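Local coordinates for tailspike protein (Siphovirus 9NA, PDB 3RIQ) that recognises the Salmonella lipopolysaccharide receptor for the phage and probably cleaves its O-antigen chains as an endorhamnosidase, at residues Y92-F97 and V126-I131; A186-I191 and Y214-A219; S240-E245 and T272-Y277. All blocks are in the same frame, centred on the assembly; numbering follows the deposited sequence. Where two conformers were deposited one is given.

Contact 1. Residues Y92-F97 and V126-I131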
loop_
_atom_site.group_PDB
_atom_site.type_symbol
_atom_site.label_atom_id
_atom_site.label_comp_id
_atom_site.label_asym_id
_atom_site.label_seq_id
_atom_site.Cartn_x
_atom_site.Cartn_y
_atom_site.Cartn_z
ATOM N N TYR A 92 32.249 19.498 -14.673
ATOM C CA TYR A 92 32.143 18.369 -15.592
ATOM C C TYR A 92 31.298 17.299 -14.917
ATOM O O TYR A 92 31.536 16.963 -13.747
ATOM C CB TYR A 92 33.543 17.799 -15.902
ATOM C CG TYR A 92 34.354 18.715 -16.788
ATOM C CD1 TYR A 92 34.257 18.628 -18.192
ATOM C CD2 TYR A 92 35.200 19.681 -16.247
ATOM C CE1 TYR A 92 35.012 19.471 -19.027
ATOM C CE2 TYR A 92 35.923 20.521 -17.061
ATOM C CZ TYR A 92 35.826 20.420 -18.448
ATOM O OH TYR A 92 36.580 21.270 -19.239
ATOM N N THR A 93 30.296 16.784 -15.639
ATOM C CA THR A 93 29.493 15.682 -15.122
ATOM C C THR A 93 29.492 14.516 -16.071
ATOM O O THR A 93 29.633 14.693 -17.292
ATOM C CB THR A 93 28.024 16.068 -14.818
ATOM O OG1 THR A 93 27.325 16.404 -16.041
ATOM C CG2 THR A 93 27.978 17.240 -13.814
ATOM N N VAL A 94 29.353 13.315 -15.512
ATOM C CA VAL A 94 29.091 12.091 -16.317
ATOM C C VAL A 94 27.577 11.885 -16.479
ATOM O O VAL A 94 26.831 12.073 -15.508
ATOM C CB VAL A 94 29.810 10.835 -15.705
ATOM C CG1 VAL A 94 29.305 10.483 -14.277
ATOM C CG2 VAL A 94 29.637 9.618 -16.623
ATOM N N TYR A 95 27.123 11.595 -17.704
ATOM C CA TYR A 95 25.707 11.424 -17.994
ATOM C C TYR A 95 25.489 10.045 -18.575
ATOM O O TYR A 95 25.882 9.768 -19.717
ATOM C CB TYR A 95 25.227 12.513 -18.955
ATOM C CG TYR A 95 23.720 12.470 -19.169
ATOM C CD1 TYR A 95 22.849 12.674 -18.102
ATOM C CD2 TYR A 95 23.175 12.249 -20.425
ATOM C CE1 TYR A 95 21.477 12.618 -18.282
ATOM C CE2 TYR A 95 21.771 12.216 -20.633
ATOM C CZ TYR A 95 20.935 12.395 -19.532
ATOM O OH TYR A 95 19.575 12.373 -19.680
ATOM N N ARG A 96 24.891 9.160 -17.784
ATOM C CA ARG A 96 24.903 7.715 -18.133
ATOM C C ARG A 96 23.677 7.242 -18.933
ATOM O O ARG A 96 23.332 6.063 -18.873
ATOM C CB ARG A 96 25.011 6.878 -16.838
ATOM C CG ARG A 96 26.362 7.015 -16.109
ATOM C CD ARG A 96 26.430 6.153 -14.867
ATOM N NE ARG A 96 27.766 6.146 -14.260
ATOM C CZ ARG A 96 28.815 5.453 -14.723
ATOM N NH1 ARG A 96 28.695 4.676 -15.805
ATOM N NH2 ARG A 96 29.989 5.521 -14.105
ATOM N N PHE A 97 23.022 8.154 -19.656
ATOM C CA PHE A 97 21.749 7.851 -20.331
ATOM C C PHE A 97 21.741 8.301 -21.781
ATOM O O PHE A 97 22.390 9.268 -22.158
ATOM C CB PHE A 97 20.555 8.436 -19.537
ATOM C CG PHE A 97 20.565 7.986 -18.103
ATOM C CD1 PHE A 97 19.992 6.757 -17.733
ATOM C CD2 PHE A 97 21.261 8.734 -17.132
ATOM C CE1 PHE A 97 20.073 6.291 -16.422
ATOM C CE2 PHE A 97 21.356 8.289 -15.826
ATOM C CZ PHE A 97 20.759 7.043 -15.467
ATOM N N VAL A 126 35.272 8.020 -7.493
ATOM C CA VAL A 126 35.876 6.685 -7.332
ATOM C C VAL A 126 34.922 5.513 -7.513
ATOM O O VAL A 126 35.355 4.426 -7.899
ATOM C CB VAL A 126 36.619 6.515 -5.957
ATOM C CG1 VAL A 126 37.746 7.511 -5.827
ATOM C CG2 VAL A 126 35.657 6.614 -4.768
ATOM N N ASN A 127 33.641 5.722 -7.209
ATOM C CA ASN A 127 32.654 4.677 -7.377
ATOM C C ASN A 127 32.337 4.420 -8.865
ATOM O O ASN A 127 31.576 3.484 -9.194
ATOM C CB ASN A 127 31.381 5.044 -6.591
ATOM C CG ASN A 127 31.585 4.992 -5.073
ATOM O OD1 ASN A 127 32.437 4.245 -4.555
ATOM N ND2 ASN A 127 30.777 5.775 -4.350
ATOM N N ASP A 128 32.880 5.271 -9.741
ATOM C CA ASP A 128 32.680 5.142 -11.199
ATOM C C ASP A 128 33.799 4.299 -11.790
ATOM O O ASP A 128 34.665 4.784 -12.541
ATOM C CB ASP A 128 32.589 6.500 -11.905
ATOM C CG ASP A 128 31.397 7.323 -11.440
ATOM O OD1 ASP A 128 30.262 6.787 -11.373
ATOM O OD2 ASP A 128 31.600 8.502 -11.104
ATOM N N HIS A 129 33.741 3.015 -11.449
ATOM C CA HIS A 129 34.823 2.071 -11.734
ATOM C C HIS A 129 35.129 1.960 -13.224
ATOM O O HIS A 129 36.271 1.710 -13.592
ATOM C CB HIS A 129 34.509 0.701 -11.121
ATOM C CG HIS A 129 34.257 0.741 -9.643
ATOM N ND1 HIS A 129 35.148 1.298 -8.746
ATOM C CD2 HIS A 129 33.221 0.275 -8.901
ATOM C CE1 HIS A 129 34.663 1.189 -7.521
ATOM N NE2 HIS A 129 33.495 0.572 -7.587
ATOM N N ASP A 130 34.115 2.170 -14.066
ATOM C CA ASP A 130 34.269 2.063 -15.522
ATOM C C ASP A 130 35.115 3.175 -16.186
ATOM O O ASP A 130 35.747 2.936 -17.222
ATOM C CB ASP A 130 32.898 1.927 -16.223
ATOM C CG ASP A 130 31.977 3.139 -16.005
ATOM O OD1 ASP A 130 32.232 3.936 -15.089
ATOM O OD2 ASP A 130 30.974 3.283 -16.749
ATOM N N ILE A 131 35.138 4.375 -15.599
ATOM C CA ILE A 131 35.836 5.513 -16.226
ATOM C C ILE A 131 36.898 6.221 -15.355
ATOM O O ILE A 131 37.659 7.026 -15.875
ATOM C CB ILE A 131 34.862 6.596 -16.798
ATOM C CG1 ILE A 131 34.066 7.292 -15.680
ATOM C CG2 ILE A 131 33.952 5.998 -17.902
ATOM C CD1 ILE A 131 33.238 8.507 -16.167
#
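Val-94 and Arg-96 reach across to Asp-128, Asp-130 and Ile-131. They tie together two parts of the long excursion that leaves the right-handed beta-helix between strands 79-87 and 146-151. Such an insertion is consistent with the dorsal fin of the P22 tailspike family. Its polar link here is a salt-bridge network of one arginine and two aspartates.

The segment 92-97 begins in the short strand 92-93, whose partner is strand 115-116. Val-94 follows and makes the apolar half of the contact. Val-94 CG2 lies 3.8 Å from Ile-131 CD1. This methyl is anti to the backbone N, while chi1 of 62° puts CG1 between the backbone N and the carbonyl carbon. Helix 107-112 supplies Val-110, which packs on both Val-94 and Ile-131 and also touches Arg-96 and Asp-130.

Arg-96, two residues on, points to the same partner segment as Val-94. Its side chain is extended from CG to NE and meets Asp-130 tip to tip. The grip is end-on and twofold. Arg-96 NH1 binds Asp-130 OD2 at 2.8 Å, and Arg-96 NH2 binds Asp-130 OD1 at 2.9 Å. Both bonds are almost straight and use the syn sides of the carboxylate. The guanidinium and carboxylate planes are 22° apart.

Asp-128 is approached differently. Its carboxylate is turned 44° from the guanidinium, and its OD1 is met from above the carboxylate plane. The Tyr-122 hydroxyl is hydrogen-bonded to both Arg-96 NE and Asp-128 OD1, and Asn-125 N bonds to Asp-128 OD2. These partners would fix the turn of the second carboxylate. Arg-96 NH2 serves two acids at once, with Asp-128 OD1 3.0 Å from it and close to the guanidinium plane.

Contact 2. Residues A186-I191 and Y214-A219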
loop_
_atom_site.group_PDB
_atom_site.type_symbol
_atom_site.label_atom_id
_atom_site.label_comp_id
_atom_site.label_asym_id
_atom_site.label_seq_id
_atom_site.Cartn_x
_atom_site.Cartn_y
_atom_site.Cartn_z
ATOM N N ALA A 186 21.632 17.765 -6.956
ATOM C CA ALA A 186 22.606 17.576 -5.882
ATOM C C ALA A 186 24.047 17.618 -6.372
ATOM O O ALA A 186 24.317 17.532 -7.591
ATOM C CB ALA A 186 22.306 16.229 -5.182
ATOM N N TRP A 187 24.973 17.794 -5.431
ATOM C CA TRP A 187 26.417 17.748 -5.761
ATOM C C TRP A 187 27.032 16.382 -5.348
ATOM O O TRP A 187 27.525 15.638 -6.197
ATOM C CB TRP A 187 27.124 18.916 -5.070
ATOM C CG TRP A 187 28.609 18.919 -5.281
ATOM C CD1 TRP A 187 29.588 18.951 -4.310
ATOM C CD2 TRP A 187 29.301 18.912 -6.545
ATOM N NE1 TRP A 187 30.837 18.969 -4.901
ATOM C CE2 TRP A 187 30.691 18.954 -6.264
ATOM C CE3 TRP A 187 28.881 18.904 -7.882
ATOM C CZ2 TRP A 187 31.665 18.967 -7.278
ATOM C CZ3 TRP A 187 29.826 18.900 -8.874
ATOM C CH2 TRP A 187 31.214 18.956 -8.575
ATOM N N GLU A 188 26.946 16.061 -4.059
ATOM C CA GLU A 188 27.380 14.787 -3.510
ATOM C C GLU A 188 26.101 14.068 -3.042
ATOM O O GLU A 188 25.214 13.805 -3.872
ATOM C CB GLU A 188 28.456 15.010 -2.422
ATOM C CG GLU A 188 29.742 15.503 -3.051
ATOM C CD GLU A 188 30.764 16.065 -2.086
ATOM O OE1 GLU A 188 31.950 15.739 -2.279
ATOM O OE2 GLU A 188 30.410 16.868 -1.189
ATOM N N SER A 189 25.989 13.731 -1.767
ATOM C CA SER A 189 24.677 13.318 -1.260
ATOM C C SER A 189 23.808 14.576 -1.110
ATOM O O SER A 189 24.308 15.634 -0.759
ATOM C CB SER A 189 24.819 12.560 0.049
ATOM O OG SER A 189 25.373 11.280 -0.176
ATOM N N GLY A 190 22.514 14.472 -1.397
ATOM C CA GLY A 190 21.669 15.693 -1.366
ATOM C C GLY A 190 21.519 16.297 0.027
ATOM O O GLY A 190 21.837 17.487 0.249
ATOM N N ILE A 191 21.055 15.478 0.970
ATOM C CA ILE A 191 20.936 15.897 2.356
ATOM C C ILE A 191 21.665 14.883 3.195
ATOM O O ILE A 191 21.375 13.673 3.082
ATOM C CB ILE A 191 19.452 15.909 2.819
ATOM C CG1 ILE A 191 18.572 16.829 1.947
ATOM C CG2 ILE A 191 19.375 16.284 4.320
ATOM C CD1 ILE A 191 18.844 18.199 2.024
ATOM N N TYR A 214 20.203 13.601 -9.267
ATOM C CA TYR A 214 21.661 13.526 -9.505
ATOM C C TYR A 214 22.486 13.662 -8.205
ATOM O O TYR A 214 22.071 13.148 -7.169
ATOM C CB TYR A 214 22.126 14.464 -10.647
ATOM C CG TYR A 214 21.438 14.131 -11.957
ATOM C CD1 TYR A 214 21.855 13.028 -12.723
ATOM C CD2 TYR A 214 20.354 14.890 -12.428
ATOM C CE1 TYR A 214 21.206 12.680 -13.928
ATOM C CE2 TYR A 214 19.684 14.570 -13.654
ATOM C CZ TYR A 214 20.123 13.454 -14.385
ATOM O OH TYR A 214 19.500 13.130 -15.566
ATOM N N GLY A 215 23.658 14.301 -8.284
ATOM C CA GLY A 215 24.659 14.188 -7.208
ATOM C C GLY A 215 25.425 12.899 -7.272
ATOM O O GLY A 215 24.909 11.874 -7.744
ATOM N N SER A 216 26.679 12.928 -6.839
ATOM C CA SER A 216 27.503 11.702 -6.901
ATOM C C SER A 216 27.162 10.709 -5.793
ATOM O O SER A 216 27.633 9.566 -5.844
ATOM C CB SER A 216 29.016 12.040 -6.844
ATOM O OG SER A 216 29.300 12.676 -5.588
ATOM N N GLY A 217 26.395 11.155 -4.786
ATOM C CA GLY A 217 26.115 10.355 -3.593
ATOM C C GLY A 217 24.697 9.785 -3.569
ATOM O O GLY A 217 24.130 9.420 -4.616
ATOM N N SER A 218 24.103 9.766 -2.373
ATOM C CA SER A 218 22.768 9.216 -2.176
ATOM C C SER A 218 21.832 10.387 -1.894
ATOM O O SER A 218 22.281 11.417 -1.367
ATOM C CB SER A 218 22.773 8.193 -1.031
ATOM O OG SER A 218 23.662 7.105 -1.307
ATOM N N ALA A 219 20.541 10.290 -2.235
ATOM C CA ALA A 219 19.724 11.497 -2.097
ATOM C C ALA A 219 19.702 11.988 -0.643
ATOM O O ALA A 219 19.825 13.208 -0.380
ATOM C CB ALA A 219 18.316 11.293 -2.617
HETATM O O HOH W 1 24.933 16.221 -9.961
HETATM O O HOH W 2 22.358 12.843 -4.227
#
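Ser-189 and Ser-218 meet where two neighbouring turns of the right-handed beta-helix round a corner together. Ser-189 OG accepts the bond from Ser-218 N at 3.0 Å, so a side chain takes the place of a backbone acceptor. Chi1 of -72° holds this OG anti to the carbonyl carbon, beside the backbone N.

The other direct bonds run between backbones. Ser-216 N binds Trp-187 O at 2.9 Å, with the donor well above the carbonyl plane. Gly-217 N makes a weak bond to Glu-188 O, at 3.0 Å. Beyond Ser-189 the direction of donation reverses. Gly-190 N gives to Ser-218 O at 3.1 Å, and Ile-191 N gives to Ala-219 O at 2.9 Å. Gly-215 lies close in, its CA 3.4 Å from Glu-188 O. Ala-186 CB packs 3.7 Å from the same CA of Gly-215. Ser-216 OG lies 3.8 Å from Glu-188 CG.

Two waters form the next shell. One donates to Ala-186 O and accepts from Gly-215 N. The other donates to Glu-188 O and to Tyr-214 O. Glu-188 O thus takes both a weak amide bond and a water.

Further out, Ile-212 of strand 211-214 packs on Ala-186, Ile-191 and Ala-219. Lys-123 pairs with Glu-188 OE1 in a salt bridge, and Ser-246 N bonds to Ser-218 OG. The hydroxyl of Tyr-214 is held by Arg-242.

The corner is built mostly from main-chain polar groups in a buried setting. Backbone bonds to the next turn continue through this corner of the beta-helix, although the chain is irregular there. Direct bonds, one serine hydroxyl and bridging waters pair many of the buried main-chain polar groups across it.

Contact 3. Residues S240-E245 and T272-Y277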
loop_
_atom_site.group_PDB
_atom_site.type_symbol
_atom_site.label_atom_id
_atom_site.label_comp_id
_atom_site.label_asym_id
_atom_site.label_seq_id
_atom_site.Cartn_x
_atom_site.Cartn_y
_atom_site.Cartn_z
ATOM N N SER A 240 13.774 9.979 -5.507
ATOM C CA SER A 240 15.238 10.063 -5.645
ATOM C C SER A 240 15.546 9.692 -7.084
ATOM O O SER A 240 15.273 8.539 -7.503
ATOM C CB SER A 240 15.884 9.063 -4.690
ATOM O OG SER A 240 17.281 9.005 -4.895
ATOM N N TYR A 241 16.063 10.651 -7.860
ATOM C CA TYR A 241 16.175 10.464 -9.319
ATOM C C TYR A 241 17.608 10.513 -9.814
ATOM O O TYR A 241 18.270 11.559 -9.697
ATOM C CB TYR A 241 15.382 11.593 -10.003
ATOM C CG TYR A 241 15.541 11.674 -11.516
ATOM C CD1 TYR A 241 15.170 10.605 -12.364
ATOM C CD2 TYR A 241 16.034 12.854 -12.099
ATOM C CE1 TYR A 241 15.304 10.711 -13.761
ATOM C CE2 TYR A 241 16.172 12.973 -13.506
ATOM C CZ TYR A 241 15.789 11.886 -14.316
ATOM O OH TYR A 241 15.873 11.954 -15.697
ATOM N N ARG A 242 18.087 9.390 -10.333
ATOM C CA ARG A 242 19.425 9.325 -10.972
ATOM C C ARG A 242 20.603 9.791 -10.102
ATOM O O ARG A 242 21.590 10.418 -10.603
ATOM C CB ARG A 242 19.418 10.057 -12.325
ATOM C CG ARG A 242 18.629 9.270 -13.355
ATOM C CD ARG A 242 18.587 10.026 -14.677
ATOM N NE ARG A 242 17.899 9.257 -15.704
ATOM C CZ ARG A 242 17.769 9.681 -16.952
ATOM N NH1 ARG A 242 18.359 10.836 -17.316
ATOM N NH2 ARG A 242 17.133 8.932 -17.845
ATOM N N VAL A 243 20.527 9.463 -8.817
ATOM C CA VAL A 243 21.700 9.725 -7.975
ATOM C C VAL A 243 22.854 8.772 -8.338
ATOM O O VAL A 243 22.658 7.669 -8.886
ATOM C CB VAL A 243 21.373 9.694 -6.442
ATOM C CG1 VAL A 243 20.233 10.650 -6.167
ATOM C CG2 VAL A 243 21.067 8.292 -5.951
ATOM N N GLY A 244 24.073 9.210 -8.029
ATOM C CA GLY A 244 25.272 8.416 -8.378
ATOM C C GLY A 244 25.526 7.221 -7.445
ATOM O O GLY A 244 26.286 6.296 -7.823
ATOM N N GLU A 245 24.896 7.214 -6.271
ATOM C CA GLU A 245 25.016 6.073 -5.366
ATOM C C GLU A 245 23.636 5.441 -5.170
ATOM O O GLU A 245 23.044 4.950 -6.144
ATOM C CB GLU A 245 25.759 6.458 -4.061
ATOM C CG GLU A 245 27.237 6.736 -4.356
ATOM C CD GLU A 245 28.121 6.880 -3.124
ATOM O OE1 GLU A 245 27.840 6.224 -2.097
ATOM O OE2 GLU A 245 29.120 7.639 -3.204
ATOM N N THR A 272 12.552 5.435 -6.208
ATOM C CA THR A 272 13.933 5.619 -6.704
ATOM C C THR A 272 13.986 5.245 -8.157
ATOM O O THR A 272 13.602 4.129 -8.531
ATOM C CB THR A 272 14.939 4.770 -5.938
ATOM O OG1 THR A 272 14.863 5.084 -4.550
ATOM C CG2 THR A 272 16.367 5.055 -6.455
ATOM N N ILE A 273 14.400 6.195 -8.975
ATOM C CA ILE A 273 14.467 5.988 -10.426
ATOM C C ILE A 273 15.913 6.033 -10.917
ATOM O O ILE A 273 16.555 7.071 -10.811
ATOM C CB ILE A 273 13.660 7.101 -11.148
ATOM C CG1 ILE A 273 12.155 7.029 -10.749
ATOM C CG2 ILE A 273 13.866 7.006 -12.692
ATOM C CD1 ILE A 273 11.284 8.279 -11.157
ATOM N N GLN A 274 16.420 4.918 -11.457
ATOM C CA GLN A 274 17.731 4.870 -12.136
ATOM C C GLN A 274 18.897 5.396 -11.303
ATOM O O GLN A 274 19.755 6.117 -11.820
ATOM C CB GLN A 274 17.673 5.563 -13.494
ATOM C CG GLN A 274 16.751 4.819 -14.467
ATOM C CD GLN A 274 16.674 5.520 -15.815
ATOM O OE1 GLN A 274 16.509 6.762 -15.899
ATOM N NE2 GLN A 274 16.800 4.745 -16.880
ATOM N N CYS A 275 18.966 5.029 -10.020
ATOM C CA CYS A 275 20.235 5.289 -9.279
ATOM C C CYS A 275 21.316 4.313 -9.778
ATOM O O CYS A 275 21.000 3.272 -10.379
ATOM C CB CYS A 275 20.052 5.180 -7.768
ATOM S SG CYS A 275 19.532 3.529 -7.193
ATOM N N TYR A 276 22.580 4.670 -9.581
ATOM C CA TYR A 276 23.657 3.830 -10.102
ATOM C C TYR A 276 23.998 2.667 -9.179
ATOM O O TYR A 276 24.467 1.614 -9.653
ATOM C CB TYR A 276 24.892 4.673 -10.420
ATOM C CG TYR A 276 25.923 3.966 -11.264
ATOM C CD1 TYR A 276 25.600 3.425 -12.531
ATOM C CD2 TYR A 276 27.243 3.872 -10.831
ATOM C CE1 TYR A 276 26.587 2.801 -13.339
ATOM C CE2 TYR A 276 28.221 3.284 -11.621
ATOM C CZ TYR A 276 27.879 2.721 -12.875
ATOM O OH TYR A 276 28.855 2.112 -13.670
ATOM N N TYR A 277 23.747 2.829 -7.868
ATOM C CA TYR A 277 23.838 1.687 -6.977
ATOM C C TYR A 277 22.430 1.191 -6.592
ATOM O O TYR A 277 21.646 0.860 -7.501
ATOM C CB TYR A 277 24.812 1.964 -5.830
ATOM C CG TYR A 277 26.254 1.866 -6.319
ATOM C CD1 TYR A 277 26.931 0.636 -6.264
ATOM C CD2 TYR A 277 26.901 2.945 -6.922
ATOM C CE1 TYR A 277 28.252 0.516 -6.718
ATOM C CE2 TYR A 277 28.209 2.844 -7.382
ATOM C CZ TYR A 277 28.886 1.632 -7.292
ATOM O OH TYR A 277 30.192 1.531 -7.765
HETATM O O HOH W 3 22.399 7.190 -11.721
#
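Arg-242 and Gln-274 run alongside each other in one direction, as equivalent residues on two successive turns of the coil. Their bond is the main side-chain hydrogen bonding of the contact. Two nitrogens of Arg-242 donate to a single oxygen: Arg-242 NE is 2.9 Å and Arg-242 NH2 3.0 Å from Gln-274 OE1. The oxygen sits in the guanidinium plane. Both side chains start alike, with CG anti to the carbonyl carbon (chi1 -71° in Arg-242, -66° in Gln-274), which lets them run together. Outside the pair, Arg-242 NH1 bonds to the hydroxyls of Tyr-95 and Tyr-214, and Gln-274 NE2 to Asp-319 OD2 and Gly-101 O.

Backbone bonds join the segments along their length. Ile-273 N to Ser-240 O (2.9 Å) and Arg-242 N to Ile-273 O (2.8 Å) belong to the parallel pairing of strands 238-241 and 266-273. Past the strands, Tyr-276 N binds Val-243 O, and Tyr-277 N binds Glu-245 O. A water donates to both Val-243 O and Gln-274 O.

Packing completes the contact. Ile-273 CG2 meets the edge of the Tyr-241 ring, 3.8 Å from CD1 and near the ring plane. Val-243 CG2 rests 3.7 Å from Cys-275 CB. Gly-244 O lies at the edges of the Tyr-276 and Tyr-277 rings, 3.5 Å from CD2 of Tyr-277. Asp-229 and His-231 of a second subunit pack on Tyr-241 and Ile-273, respectively.

Tyr-241 and Ile-273 share one face of the sheet, Ser-240 and Thr-272 the other. Arg-242 and Gln-274 both take positive phi as the strands end in matching corners. Such in-register stacking of like positions on adjacent turns is the mark of a right-handed parallel beta-helix.

How the contacts relate
Along the chain the contacts follow in series, contact 1 closing before contact 2 opens and contact 2 before contact 3. Contacts 2 and 3 join successive pairs of turns of the beta-helix, with centres about 9 Å apart. Strand 211-214 of contact 2 pairs with strand 238-241 of contact 3, and Gly-215 O probably bonds to Gly-244 N. Contact 1 belongs to the excursion outside the coil. Its centre is about 14 Å from that of contact 2 and about 13 Å from that of contact 3. Asn-127 and Tyr-277, and Tyr-95 and Arg-242, probably join it to contact 3 by hydrogen bonds. The excursion is thus fastened to the corners of successive turns.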